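Local coordinates for hypothetical protein (Geobacillus stearothermophilus, PDB 1SFS) that is of unknown function but carries a glycoside hydrolase-like domain and may be a bacterial lysozyme, at residues G191-Q196 and W215-D220. Residues are numbered along the deposited sequence; the frame is centred on the assembly and turned at random. Where two conformers were deposited one is given.
Sequences GTTKEQ and WQYGRD
Y217 and G218 form a classic beta bulge at the end of strand 211-218, both facing T228 of the antiparallel strand 227-231, and the loop 191-194 packs against it. G191 N gives a nearly straight hydrogen bond of 3.0 Å to Y217 O, lying in that carbonyl's plane. The two glycines, G191 and G218, bring the backbones to 3.9 Å between CA atoms; a side chain on G218 would run into the G191-T192 peptide. The Y217 ring reaches along the loop, its CD1 edge 3.2 Å from G191 O, and its hydroxyl arrives at T193, where the two side chains cross at about a right angle. Y217 OH lies 2.8 Å from T193 OG1 and also near T193 O, so its proton has two possible acceptors; W30 NE1 donates to the same hydroxyl. Set between its backbone N and carbonyl carbon (chi1 70°), T193 OG1 gives its proton to K194 O from above the carbonyl plane, leaving it an acceptor toward Y217 OH. A valine here would probably take away the close partner of Y217 OH and deprive K194 O of its donor. T192 CG2 packs against the bulge itself, 3.4 Å from G218 C. One water joins T192 N to R219 O, and a second lies between T192 OG1 and D220 O. The loop thus meets the bulge directly, through one backbone bond and the tyrosine hydroxyl, whereas water mediates its polar links to R219 and D220.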
# COMPACT_ATOMS: atom_id res chain seq x y z
N GLY A 191 -14.85 8.75 4.34
CA GLY A 191 -15.61 7.57 4.71
C GLY A 191 -15.84 6.64 3.55
O GLY A 191 -15.80 7.03 2.37
N THR A 192 -16.09 5.39 3.83
CA THR A 192 -16.32 4.40 2.80
C THR A 192 -17.59 4.73 2.00
O THR A 192 -18.55 5.27 2.53
CB THR A 192 -16.37 2.97 3.34
OG1 THR A 192 -17.44 2.88 4.28
CG2 THR A 192 -15.06 2.56 3.98
N THR A 193 -17.58 4.34 0.73
CA THR A 193 -18.72 4.43 -0.15
C THR A 193 -18.72 3.24 -1.08
O THR A 193 -17.69 2.57 -1.32
CB THR A 193 -18.74 5.68 -1.06
OG1 THR A 193 -17.73 5.58 -2.05
CG2 THR A 193 -18.53 7.00 -0.33
N LYS A 194 -19.85 3.05 -1.73
CA LYS A 194 -19.94 2.22 -2.93
C LYS A 194 -19.07 2.86 -4.00
O LYS A 194 -18.85 4.06 -4.05
CB LYS A 194 -21.40 2.10 -3.44
CG LYS A 194 -22.30 1.32 -2.49
CD LYS A 194 -23.70 1.18 -3.13
CE LYS A 194 -24.60 0.33 -2.22
NZ LYS A 194 -25.82 -0.13 -2.95
N GLU A 195 -18.62 2.02 -4.91
CA GLU A 195 -17.82 2.49 -6.04
C GLU A 195 -18.46 3.65 -6.81
O GLU A 195 -17.79 4.63 -7.15
CB GLU A 195 -17.56 1.33 -6.97
CG GLU A 195 -16.83 1.69 -8.24
CD GLU A 195 -16.82 0.60 -9.27
OE1 GLU A 195 -17.47 -0.47 -9.14
OE2 GLU A 195 -16.10 0.81 -10.29
N GLN A 196 -19.73 3.55 -7.08
CA GLN A 196 -20.34 4.58 -7.94
C GLN A 196 -20.56 5.88 -7.19
O GLN A 196 -20.76 6.91 -7.85
CB GLN A 196 -21.64 4.06 -8.57
CG GLN A 196 -21.35 2.91 -9.52
CD GLN A 196 -20.37 3.12 -10.65
OE1 GLN A 196 -19.77 2.23 -11.26
NE2 GLN A 196 -20.18 4.38 -10.98
N TRP A 215 -5.17 6.38 -2.73
CA TRP A 215 -5.81 7.14 -1.68
C TRP A 215 -6.79 6.22 -0.94
O TRP A 215 -7.79 5.78 -1.55
CB TRP A 215 -6.57 8.32 -2.29
CG TRP A 215 -7.31 9.15 -1.30
CD1 TRP A 215 -7.02 9.39 0.00
CD2 TRP A 215 -8.51 9.88 -1.55
NE1 TRP A 215 -7.95 10.20 0.56
CE2 TRP A 215 -8.89 10.52 -0.37
CE3 TRP A 215 -9.32 10.03 -2.68
CZ2 TRP A 215 -10.04 11.31 -0.28
CZ3 TRP A 215 -10.46 10.81 -2.61
CH2 TRP A 215 -10.80 11.43 -1.42
N GLN A 216 -6.58 5.98 0.33
CA GLN A 216 -7.54 5.27 1.18
C GLN A 216 -8.52 6.33 1.70
O GLN A 216 -8.19 7.06 2.63
CB GLN A 216 -6.86 4.52 2.28
CG GLN A 216 -7.80 3.53 2.97
CD GLN A 216 -7.08 2.88 4.11
OE1 GLN A 216 -6.73 3.60 5.07
NE2 GLN A 216 -6.83 1.59 4.01
N TYR A 217 -9.69 6.42 1.08
CA TYR A 217 -10.62 7.45 1.45
C TYR A 217 -11.62 7.04 2.51
O TYR A 217 -12.34 7.89 3.05
CB TYR A 217 -11.34 7.99 0.20
CG TYR A 217 -12.33 7.07 -0.41
CD1 TYR A 217 -13.65 7.09 -0.03
CD2 TYR A 217 -12.03 6.22 -1.45
CE1 TYR A 217 -14.59 6.26 -0.60
CE2 TYR A 217 -12.94 5.38 -2.04
CZ TYR A 217 -14.25 5.40 -1.62
OH TYR A 217 -15.16 4.57 -2.21
N GLY A 218 -11.67 5.75 2.85
CA GLY A 218 -12.51 5.30 3.91
C GLY A 218 -12.02 4.00 4.51
O GLY A 218 -11.42 3.17 3.79
N ARG A 219 -12.27 3.79 5.79
CA ARG A 219 -11.93 2.56 6.48
C ARG A 219 -13.20 1.90 6.99
O ARG A 219 -14.16 2.59 7.40
CB ARG A 219 -10.95 2.79 7.65
CG ARG A 219 -9.57 3.19 7.20
CD ARG A 219 -8.68 3.41 8.42
NE ARG A 219 -7.33 3.71 8.02
CZ ARG A 219 -6.40 4.09 8.92
NH1 ARG A 219 -6.59 4.25 10.22
NH2 ARG A 219 -5.20 4.32 8.42
N ASP A 220 -13.19 0.57 6.97
CA ASP A 220 -14.09 -0.36 7.62
C ASP A 220 -15.54 -0.12 7.20
O ASP A 220 -16.42 0.40 7.93
CB ASP A 220 -13.94 -0.26 9.13
CG ASP A 220 -12.59 -0.68 9.67
OD1 ASP A 220 -11.85 -1.47 9.04
OD2 ASP A 220 -12.24 -0.17 10.76
O HOH W 1 -16.27 4.84 6.67
O HOH W 2 -17.26 2.78 7.14